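Local atomic coordinates of allergen Bos d 2 (Bos taurus, PDB entry 4WFV), a protein that probably carries pheromones or other small odorant molecules as a secreted lipocalin, and is a major allergen of cow dander. Residues A5-S10 and E74-V79; K26-I29 and P34-N37; E89-H92 and L98-Y101. One frame throughout, in Å; residues are numbered along the deposited sequence.

The three contacts sample different parts of one antiparallel beta-barrel of the lipocalin family. Contact 1 brings the N-terminal segment 5-10 to the turn leading into strand 77-81; contact 3 pairs strands 85-93 and 97-105. Their centres are about 9 Å apart, and they touch directly, Val90 N lying 3.1 Å from Tyr76 O in a probable hydrogen bond. Contact 2 sits across the chain's centre, about 24 Å from contact 1 and about 17 Å from contact 3, centre to centre. Its segments, 26-29 and 34-37, fall in sequence between the halves of contact 1, whereas contact 3 follows both. Contacts 1 and 3 thus join the N-terminal segment and neighbouring strands on one side of the barrel, while contact 2 ties together the loop between strands 17-23 and 38-45 on the other.

Contact 1. Residues A5-S10 and E74-V79; sequences AEIDPS and EGYVYV
A single water joins Ile7 to Tyr76: it donates to Ile7 O at 2.6 Å and accepts from Tyr76 OH at 2.8 Å, lying at the edge of the phenol ring and in its plane. Above one ring face comes the aliphatic branch of Ile7. Its chi1 of -73° sets CG1 beside the backbone N and swings CG2 opposite that N, over the ring, 4.1 Å from the Tyr76 ring centroid, a CH-pi contact 21° off the normal and displaced toward the rim. Ile7 CB adds to it, 3.8 Å from Tyr76 CE2. Pro9 meets the same ring obliquely; its CG is 3.5 Å from Tyr76 OH and its CB 3.7 Å from Tyr76 CE1. Pro9 lies within an Asx turn, in which Asp8 OD1 accepts from both Ser10 N and Ser10 OG on the same face of its carboxylate. Tyr76 itself belongs to the type II' turn of residues 74-77, where Gly75 has positive phi, and this turn joins strands 62-74 and 77-81. The ring packs against Ile7 and Pro9, and no direct hydrogen bond crosses between the segments: the polar link from the hydroxyl to Ile7 O runs through the water.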
ATOM      1  N   ALA A   5       7.903 -17.165  -5.043  1.00 26.96           N
ATOM      2  CA  ALA A   5       9.260 -17.700  -5.117  1.00 25.79           C
ATOM      3  C   ALA A   5      10.204 -16.767  -5.870  1.00 24.45           C
ATOM      4  O   ALA A   5      11.425 -16.841  -5.704  1.00 21.55           O
ATOM      5  CB  ALA A   5       9.254 -19.080  -5.763  1.00 26.82           C
ATOM      6  N   GLU A   6       9.644 -15.889  -6.697  1.00 22.41           N
ATOM      7  CA  GLU A   6      10.461 -15.000  -7.507  1.00 21.11           C
ATOM      8  C   GLU A   6      10.703 -13.640  -6.843  1.00 17.14           C
ATOM      9  O   GLU A   6      11.549 -12.868  -7.295  1.00 21.07           O
ATOM     10  CB  GLU A   6       9.840 -14.819  -8.893  1.00 30.80           C
ATOM     11  CG  GLU A   6       9.734 -16.114  -9.688  1.00 33.69           C
ATOM     12  CD  GLU A   6       9.081 -15.918 -11.043  1.00 50.63           C
ATOM     13  OE1 GLU A   6       8.392 -14.891 -11.230  1.00 46.24           O
ATOM     14  OE2 GLU A   6       9.259 -16.788 -11.922  1.00 55.47           O
ATOM     15  N   ILE A   7       9.973 -13.358  -5.770  1.00 19.58           N
ATOM     16  CA  ILE A   7      10.120 -12.079  -5.070  1.00 20.95           C
ATOM     17  C   ILE A   7      11.487 -11.950  -4.403  1.00 21.16           C
ATOM     18  O   ILE A   7      11.983 -12.893  -3.793  1.00 19.18           O
ATOM     19  CB  ILE A   7       9.002 -11.865  -4.031  1.00 18.18           C
ATOM     20  CG1 ILE A   7       7.690 -11.542  -4.749  1.00 24.10           C
ATOM     21  CG2 ILE A   7       9.380 -10.760  -3.038  1.00 17.82           C
ATOM     22  CD1 ILE A   7       6.580 -11.083  -3.847  1.00 23.72           C
ATOM     23  N   ASP A   8      12.107 -10.786  -4.557  1.00 16.51           N
ATOM     24  CA  ASP A   8      13.337 -10.491  -3.839  1.00 15.20           C
ATOM     25  C   ASP A   8      12.967  -9.579  -2.681  1.00 13.71           C
ATOM     26  O   ASP A   8      12.773  -8.382  -2.870  1.00 12.73           O
ATOM     27  CB  ASP A   8      14.368  -9.831  -4.769  1.00 16.84           C
ATOM     28  CG  ASP A   8      15.651  -9.442  -4.048  1.00 14.45           C
ATOM     29  OD1 ASP A   8      15.669  -9.467  -2.808  1.00 14.05           O
ATOM     30  OD2 ASP A   8      16.648  -9.099  -4.729  1.00 18.59           O
ATOM     31  N   PRO A   9      12.831 -10.148  -1.474  1.00 10.98           N
ATOM     32  CA  PRO A   9      12.384  -9.327  -0.344  1.00 10.44           C
ATOM     33  C   PRO A   9      13.400  -8.255   0.067  1.00 10.67           C
ATOM     34  O   PRO A   9      13.034  -7.324   0.779  1.00 11.72           O
ATOM     35  CB  PRO A   9      12.164 -10.356   0.772  1.00 13.30           C
ATOM     36  CG  PRO A   9      13.076 -11.485   0.416  1.00 12.94           C
ATOM     37  CD  PRO A   9      13.060 -11.552  -1.084  1.00 11.53           C
ATOM     38  N   SER A  10      14.644  -8.355  -0.391  1.00 11.59           N
ATOM     39  CA  SER A  10      15.617  -7.297  -0.102  1.00 12.16           C
ATOM     40  C   SER A  10      15.236  -5.975  -0.764  1.00 13.23           C
ATOM     41  O   SER A  10      15.746  -4.915  -0.394  1.00 11.82           O
ATOM     42  CB  SER A  10      17.039  -7.701  -0.522  1.00 10.97           C
ATOM     43  OG  SER A  10      17.227  -7.581  -1.917  1.00 14.86           O
ATOM     44  N   GLU A  74       2.059 -15.974   6.209  1.00 16.34           N
ATOM     45  CA  GLU A  74       2.717 -16.965   5.361  1.00 19.85           C
ATOM     46  C   GLU A  74       3.286 -16.241   4.150  1.00 19.53           C
ATOM     47  O   GLU A  74       2.681 -15.296   3.663  1.00 16.40           O
ATOM     48  CB  GLU A  74       1.724 -18.027   4.875  1.00 22.27           C
ATOM     49  CG  GLU A  74       1.066 -18.843   5.975  1.00 33.77           C
ATOM     50  CD  GLU A  74       2.054 -19.678   6.765  1.00 37.11           C
ATOM     51  OE1 GLU A  74       3.015 -20.211   6.169  1.00 35.04           O
ATOM     52  OE2 GLU A  74       1.865 -19.799   7.991  1.00 45.50           O
ATOM     53  N   GLY A  75       4.435 -16.687   3.653  1.00 21.12           N
ATOM     54  CA  GLY A  75       5.036 -16.061   2.487  1.00 20.79           C
ATOM     55  C   GLY A  75       5.228 -14.577   2.715  1.00 15.00           C
ATOM     56  O   GLY A  75       5.806 -14.166   3.715  1.00 17.55           O
ATOM     57  N   TYR A  76       4.730 -13.763   1.787  1.00 13.36           N
ATOM     58  CA  TYR A  76       4.803 -12.320   1.960  1.00 11.93           C
ATOM     59  C   TYR A  76       3.423 -11.719   2.232  1.00 11.73           C
ATOM     60  O   TYR A  76       3.114 -10.600   1.807  1.00 11.97           O
ATOM     61  CB  TYR A  76       5.489 -11.678   0.757  1.00 14.02           C
ATOM     62  CG  TYR A  76       6.867 -12.254   0.527  1.00 13.19           C
ATOM     63  CD1 TYR A  76       7.920 -11.944   1.381  1.00 12.58           C
ATOM     64  CD2 TYR A  76       7.105 -13.127  -0.518  1.00 12.19           C
ATOM     65  CE1 TYR A  76       9.189 -12.487   1.185  1.00 13.20           C
ATOM     66  CE2 TYR A  76       8.367 -13.665  -0.731  1.00 14.89           C
ATOM     67  CZ  TYR A  76       9.399 -13.343   0.124  1.00 15.24           C
ATOM     68  OH  TYR A  76      10.651 -13.887  -0.095  1.00 15.93           O
ATOM     69  N   VAL A  77       2.605 -12.490   2.940  1.00 11.01           N
ATOM     70  CA  VAL A  77       1.331 -12.014   3.463  1.00 11.46           C
ATOM     71  C   VAL A  77       1.510 -11.686   4.929  1.00 10.06           C
ATOM     72  O   VAL A  77       1.947 -12.544   5.714  1.00 11.65           O
ATOM     73  CB  VAL A  77       0.224 -13.059   3.313  1.00 11.97           C
ATOM     74  CG1 VAL A  77      -1.074 -12.517   3.904  1.00 12.45           C
ATOM     75  CG2 VAL A  77       0.025 -13.410   1.839  1.00 13.06           C
ATOM     76  N   TYR A  78       1.178 -10.448   5.286  1.00 10.57           N
ATOM     77  CA  TYR A  78       1.331  -9.929   6.640  1.00 11.11           C
ATOM     78  C   TYR A  78      -0.023  -9.535   7.209  1.00 11.23           C
ATOM     79  O   TYR A  78      -0.969  -9.297   6.461  1.00 12.79           O
ATOM     80  CB  TYR A  78       2.261  -8.712   6.632  1.00 10.29           C
ATOM     81  CG  TYR A  78       3.651  -9.049   6.163  1.00 11.04           C
ATOM     82  CD1 TYR A  78       3.938  -9.177   4.805  1.00 12.44           C
ATOM     83  CD2 TYR A  78       4.670  -9.261   7.073  1.00 11.25           C
ATOM     84  CE1 TYR A  78       5.217  -9.504   4.368  1.00 11.43           C
ATOM     85  CE2 TYR A  78       5.946  -9.593   6.646  1.00 12.58           C
ATOM     86  CZ  TYR A  78       6.208  -9.705   5.298  1.00 11.77           C
ATOM     87  OH  TYR A  78       7.483 -10.039   4.881  1.00 13.31           O
ATOM     88  N   VAL A  79      -0.115  -9.482   8.534  1.00 10.31           N
ATOM     89  CA  VAL A  79      -1.338  -9.033   9.192  1.00  9.78           C
ATOM     90  C   VAL A  79      -1.067  -7.799  10.035  1.00 10.33           C
ATOM     91  O   VAL A  79      -0.031  -7.694  10.693  1.00 10.65           O
ATOM     92  CB  VAL A  79      -1.923 -10.141  10.093  1.00 10.37           C
ATOM     93  CG1 VAL A  79      -3.094  -9.618  10.918  1.00 12.12           C
ATOM     94  CG2 VAL A  79      -2.380 -11.307   9.243  1.00 15.29           C
TER
HETATM   95  O   HOH W   1      11.065 -15.066  -2.607  1.00 17.49           O

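Contact 2. Residues K26-I29 and P34-N37; sequences KDKI and PLRN
Arg36 NH1 donates to Ile29 O at 2.8 Å with an N-H...O angle of 154°, and the oxygen lies close to the guanidinium plane while the donor lies in the carbonyl plane. The arginine chain is stretched out from CG to NE, with CG turned away from the backbone N (chi1 -165°), so it runs alongside this carbonyl oxygen and brings CG and CD close to it before NH1 closes the bond. NH1 also forms a salt bridge with Glu146, while Thr151 OG1 bonds NH2 and Tyr38 OH bonds NE. Partners on all three nitrogens probably fix the rotation of the guanidinium. A second bond, Leu35 N to Lys28 O at 2.9 Å, links the two backbones, and Asn37 ND2 returns to Pro34 O at 3.1 Å, coming from above the carbonyl plane.

These residues lie in the long connection between strands 17-23 and 38-45, which in lipocalins is the large first loop folded across the open end of the barrel; here its two limbs are tied together by backbone and side chain alike. Around the bonds the packing is largely aliphatic. Lys28, bent at chi2 (-70°), brings its CD within 3.8 Å of Pro34 CG and crosses the proline at about a right angle, while its CB rests 3.9 Å from Leu35 CD1. Its ammonium travels on to a salt bridge with Asp106. On the neighbouring flank Ile29 CG2 approaches Leu35 CB at 4.2 Å, and both side chains lean on Met113 of strand 110-118, as Pro34 does on Tyr83.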
ATOM      1  N   LYS A  26     -14.507   2.384  -2.975  1.00 10.48           N
ATOM      2  CA  LYS A  26     -13.734   3.601  -3.206  1.00 13.14           C
ATOM      3  C   LYS A  26     -13.679   4.518  -1.993  1.00  9.31           C
ATOM      4  O   LYS A  26     -12.683   5.205  -1.785  1.00  9.09           O
ATOM      5  CB  LYS A  26     -14.248   4.361  -4.432  1.00 18.23           C
ATOM      6  CG  LYS A  26     -13.438   5.606  -4.763  1.00 25.13           C
ATOM      7  CD  LYS A  26     -13.842   6.228  -6.095  1.00 30.55           C
ATOM      8  CE  LYS A  26     -15.219   6.865  -6.026  1.00 25.03           C
ATOM      9  NZ  LYS A  26     -15.542   7.570  -7.304  1.00 27.34           N
ATOM     10  N   ASP A  27     -14.743   4.533  -1.194  1.00  9.04           N
ATOM     11  CA  ASP A  27     -14.815   5.451  -0.060  1.00  9.89           C
ATOM     12  C   ASP A  27     -13.669   5.251   0.923  1.00  9.58           C
ATOM     13  O   ASP A  27     -13.300   6.178   1.627  1.00 10.48           O
ATOM     14  CB  ASP A  27     -16.165   5.348   0.660  1.00 11.20           C
ATOM     15  CG  ASP A  27     -16.414   3.973   1.218  1.00  9.91           C
ATOM     16  OD1 ASP A  27     -16.703   3.058   0.426  1.00 12.95           O
ATOM     17  OD2 ASP A  27     -16.314   3.799   2.446  1.00 12.16           O
ATOM     18  N   LYS A  28     -13.100   4.044   0.963  1.00  8.71           N
ATOM     19  CA  LYS A  28     -11.988   3.771   1.872  1.00  9.01           C
ATOM     20  C   LYS A  28     -10.700   4.503   1.498  1.00  7.94           C
ATOM     21  O   LYS A  28      -9.855   4.725   2.367  1.00  8.51           O
ATOM     22  CB  LYS A  28     -11.689   2.276   1.936  1.00  8.42           C
ATOM     23  CG  LYS A  28     -12.794   1.437   2.557  1.00  9.54           C
ATOM     24  CD  LYS A  28     -12.902   1.706   4.050  1.00  9.20           C
ATOM     25  CE  LYS A  28     -13.937   0.791   4.721  1.00  9.82           C
ATOM     26  NZ  LYS A  28     -13.970   0.984   6.204  1.00 10.72           N
ATOM     27  N   ILE A  29     -10.542   4.849   0.218  1.00  7.03           N
ATOM     28  CA  ILE A  29      -9.273   5.399  -0.267  1.00  7.24           C
ATOM     29  C   ILE A  29      -9.336   6.810  -0.853  1.00  8.23           C
ATOM     30  O   ILE A  29      -8.327   7.328  -1.297  1.00  8.02           O
ATOM     31  CB  ILE A  29      -8.606   4.468  -1.309  1.00  7.03           C
ATOM     32  CG1 ILE A  29      -9.497   4.305  -2.558  1.00  8.07           C
ATOM     33  CG2 ILE A  29      -8.261   3.129  -0.677  1.00  7.29           C
ATOM     34  CD1 ILE A  29      -8.721   3.766  -3.774  1.00  9.43           C
ATOM     35  N   PRO A  34      -9.926   6.239   5.536  1.00  9.10           N
ATOM     36  CA  PRO A  34      -9.062   5.546   6.496  1.00 11.57           C
ATOM     37  C   PRO A  34      -7.879   4.815   5.855  1.00  9.36           C
ATOM     38  O   PRO A  34      -6.813   4.719   6.470  1.00 10.23           O
ATOM     39  CB  PRO A  34     -10.015   4.551   7.170  1.00 10.16           C
ATOM     40  CG  PRO A  34     -11.160   4.387   6.188  1.00 11.69           C
ATOM     41  CD  PRO A  34     -11.307   5.728   5.543  1.00 11.24           C
ATOM     42  N   LEU A  35      -8.059   4.313   4.636  1.00  7.72           N
ATOM     43  CA  LEU A  35      -7.011   3.525   3.983  1.00  7.98           C
ATOM     44  C   LEU A  35      -6.297   4.301   2.900  1.00  8.73           C
ATOM     45  O   LEU A  35      -5.661   3.708   2.039  1.00 10.30           O
ATOM     46  CB  LEU A  35      -7.585   2.227   3.391  1.00  8.55           C
ATOM     47  CG  LEU A  35      -8.431   1.434   4.395  1.00  9.26           C
ATOM     48  CD1 LEU A  35      -8.943   0.124   3.773  1.00  9.70           C
ATOM     49  CD2 LEU A  35      -7.639   1.175   5.674  1.00 13.06           C
ATOM     50  N   ARG A  36      -6.405   5.623   2.937  1.00  7.89           N
ATOM     51  CA  ARG A  36      -5.552   6.476   2.113  1.00  8.13           C
ATOM     52  C   ARG A  36      -4.362   6.900   2.959  1.00  7.78           C
ATOM     53  O   ARG A  36      -4.473   7.761   3.829  1.00 10.15           O
ATOM     54  CB  ARG A  36      -6.317   7.693   1.623  1.00 11.00           C
ATOM     55  CG  ARG A  36      -5.630   8.429   0.474  1.00  7.78           C
ATOM     56  CD  ARG A  36      -6.401   9.679   0.137  1.00  8.65           C
ATOM     57  NE  ARG A  36      -5.847  10.469  -0.955  1.00  7.48           N
ATOM     58  CZ  ARG A  36      -6.274  10.434  -2.216  1.00  7.01           C
ATOM     59  NH1 ARG A  36      -7.234   9.595  -2.577  1.00  8.19           N
ATOM     60  NH2 ARG A  36      -5.738  11.228  -3.125  1.00 10.64           N
ATOM     61  N   ASN A  37      -3.235   6.242   2.733  1.00  7.91           N
ATOM     62  CA  ASN A  37      -2.093   6.356   3.627  1.00  8.29           C
ATOM     63  C   ASN A  37      -0.861   6.739   2.828  1.00  7.04           C
ATOM     64  O   ASN A  37      -0.505   6.074   1.850  1.00  9.25           O
ATOM     65  CB  ASN A  37      -1.878   5.030   4.361  1.00 10.44           C
ATOM     66  CG  ASN A  37      -3.158   4.503   4.996  1.00 11.28           C
ATOM     67  OD1 ASN A  37      -3.491   3.322   4.867  1.00 13.46           O
ATOM     68  ND2 ASN A  37      -3.892   5.387   5.666  1.00 11.77           N
TER

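Contact 3. Residues E89-H92 and L98-Y101; sequences EVIH and LVTY
Glu89 and Tyr101 exchange both N-H...O bonds as an antiparallel hydrogen-bonded pair, Val90 and Thr100 form a non-hydrogen-bonded one, and the register then slips by one residue at a classic beta bulge, where Val99 O accepts from Ile91 N at 2.9 Å and, weakly, from His92 N at 3.4 Å, while Val99 N donates to His92 O at 2.8 Å. The extra residue is accommodated by Ile91, whose psi of -9° is far from that of a regular strand. Its side chain lies across Val99 and Tyr101: chi1 of 59° tucks CG1 back over its own main chain, 3.4 Å from Val99 O, CD1 continues to Val99 CG1 at 3.8 Å, and CG2 lies 3.9 Å from Tyr101 CB. His92 touches Val99 through CB; its ND1 is buried with no partner in the model. On the face of Val90 and Thr100, Val90 CG1 is 4.4 Å from Leu98 CD2.

Such bulges commonly accentuate the twist of barrel strands. Ile91, His92 and Val99 meet Leu134 of helix 125-137, with Tyr131 also on Val99; Leu98 touches Trp16, and Val90 meets Ile12. Tyr101 OH is bonded to Glu103 and Lys112. On the other edge of strand 85-93, Val90 is backbone-bonded to Tyr76, in the turn just before strand 77-81. Strand 110-118 flanks the pair through Leu98 with Leu117 and Thr100 with Glu115, whose carboxylate also holds Thr100 OG1.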
ATOM      1  N   GLU A  89      -0.200  -8.045   1.446  1.00  8.00           N
ATOM      2  CA  GLU A  89       0.684  -8.922   0.701  1.00 10.49           C
ATOM      3  C   GLU A  89       1.519  -8.110  -0.274  1.00  9.94           C
ATOM      4  O   GLU A  89       0.990  -7.290  -1.015  1.00  9.65           O
ATOM      5  CB  GLU A  89      -0.128  -9.948  -0.089  1.00 11.70           C
ATOM      6  CG  GLU A  89       0.752 -10.955  -0.819  1.00 11.14           C
ATOM      7  CD  GLU A  89      -0.028 -11.908  -1.696  1.00 15.53           C
ATOM      8  OE1 GLU A  89      -1.269 -11.823  -1.740  1.00 17.52           O
ATOM      9  OE2 GLU A  89       0.608 -12.761  -2.354  1.00 17.38           O
ATOM     10  N   VAL A  90       2.825  -8.337  -0.278  1.00 10.30           N
ATOM     11  CA  VAL A  90       3.678  -7.762  -1.312  1.00  8.40           C
ATOM     12  C   VAL A  90       3.538  -8.632  -2.559  1.00 10.97           C
ATOM     13  O   VAL A  90       3.941  -9.793  -2.556  1.00 12.14           O
ATOM     14  CB  VAL A  90       5.154  -7.700  -0.861  1.00 10.57           C
ATOM     15  CG1 VAL A  90       6.025  -7.098  -1.970  1.00 10.87           C
ATOM     16  CG2 VAL A  90       5.275  -6.887   0.420  1.00 13.99           C
ATOM     17  N   ILE A  91       2.942  -8.087  -3.620  1.00  7.90           N
ATOM     18  CA  ILE A  91       2.652  -8.884  -4.814  1.00  9.17           C
ATOM     19  C   ILE A  91       3.573  -8.538  -5.986  1.00  9.24           C
ATOM     20  O   ILE A  91       3.597  -9.245  -7.005  1.00 13.56           O
ATOM     21  CB  ILE A  91       1.164  -8.800  -5.227  1.00  8.65           C
ATOM     22  CG1 ILE A  91       0.741  -7.355  -5.522  1.00  9.99           C
ATOM     23  CG2 ILE A  91       0.285  -9.400  -4.144  1.00 10.12           C
ATOM     24  CD1 ILE A  91      -0.597  -7.254  -6.244  1.00  9.67           C
ATOM     25  N   HIS A  92       4.350  -7.474  -5.838  1.00  8.39           N
ATOM     26  CA  HIS A  92       5.347  -7.122  -6.846  1.00  9.94           C
ATOM     27  C   HIS A  92       6.348  -6.186  -6.217  1.00  9.87           C
ATOM     28  O   HIS A  92       5.974  -5.292  -5.481  1.00 10.15           O
ATOM     29  CB  HIS A  92       4.692  -6.439  -8.052  1.00 12.19           C
ATOM     30  CG  HIS A  92       5.658  -6.070  -9.134  1.00 15.82           C
ATOM     31  ND1 HIS A  92       6.299  -4.851  -9.180  1.00 19.87           N
ATOM     32  CD2 HIS A  92       6.090  -6.766 -10.211  1.00 21.69           C
ATOM     33  CE1 HIS A  92       7.093  -4.814 -10.238  1.00 17.49           C
ATOM     34  NE2 HIS A  92       6.979  -5.961 -10.882  1.00 22.48           N
ATOM     35  N   LEU A  98       6.818  -0.953  -5.958  1.00  7.52           N
ATOM     36  CA  LEU A  98       6.347  -1.963  -5.025  1.00  6.96           C
ATOM     37  C   LEU A  98       4.831  -1.923  -5.057  1.00  6.66           C
ATOM     38  O   LEU A  98       4.240  -0.842  -5.001  1.00  9.18           O
ATOM     39  CB  LEU A  98       6.864  -1.678  -3.605  1.00  9.09           C
ATOM     40  CG  LEU A  98       6.644  -2.760  -2.530  1.00 10.94           C
ATOM     41  CD1 LEU A  98       7.629  -2.585  -1.369  1.00 11.28           C
ATOM     42  CD2 LEU A  98       5.210  -2.763  -2.020  1.00 12.60           C
ATOM     43  N   VAL A  99       4.197  -3.087  -5.175  1.00  7.53           N
ATOM     44  CA  VAL A  99       2.733  -3.147  -5.161  1.00  5.99           C
ATOM     45  C   VAL A  99       2.270  -4.034  -4.014  1.00  6.66           C
ATOM     46  O   VAL A  99       2.736  -5.165  -3.874  1.00  8.62           O
ATOM     47  CB  VAL A  99       2.149  -3.674  -6.490  1.00  7.27           C
ATOM     48  CG1 VAL A  99       0.625  -3.648  -6.441  1.00  7.19           C
ATOM     49  CG2 VAL A  99       2.626  -2.827  -7.667  1.00  6.82           C
ATOM     50  N   THR A 100       1.361  -3.511  -3.198  1.00  6.23           N
ATOM     51  CA  THR A 100       0.736  -4.279  -2.128  1.00  6.78           C
ATOM     52  C   THR A 100      -0.683  -4.636  -2.517  1.00  7.75           C
ATOM     53  O   THR A 100      -1.326  -3.924  -3.294  1.00  7.77           O
ATOM     54  CB  THR A 100       0.652  -3.494  -0.805  1.00  8.54           C
ATOM     55  OG1 THR A 100      -0.252  -2.389  -0.962  1.00 10.05           O
ATOM     56  CG2 THR A 100       2.021  -2.993  -0.382  1.00 10.56           C
ATOM     57  N   TYR A 101      -1.166  -5.749  -1.969  1.00  8.32           N
ATOM     58  CA  TYR A 101      -2.564  -6.122  -2.059  1.00  8.86           C
ATOM     59  C   TYR A 101      -3.070  -6.265  -0.635  1.00  8.51           C
ATOM     60  O   TYR A 101      -2.507  -7.014   0.160  1.00  9.35           O
ATOM     61  CB  TYR A 101      -2.753  -7.430  -2.834  1.00  9.63           C
ATOM     62  CG  TYR A 101      -4.168  -7.954  -2.759  1.00  9.81           C
ATOM     63  CD1 TYR A 101      -5.218  -7.277  -3.377  1.00 11.18           C
ATOM     64  CD2 TYR A 101      -4.467  -9.106  -2.042  1.00 10.41           C
ATOM     65  CE1 TYR A 101      -6.522  -7.742  -3.298  1.00  9.72           C
ATOM     66  CE2 TYR A 101      -5.781  -9.581  -1.956  1.00 12.06           C
ATOM     67  CZ  TYR A 101      -6.796  -8.890  -2.588  1.00 11.75           C
ATOM     68  OH  TYR A 101      -8.094  -9.341  -2.509  1.00 13.43           O
TER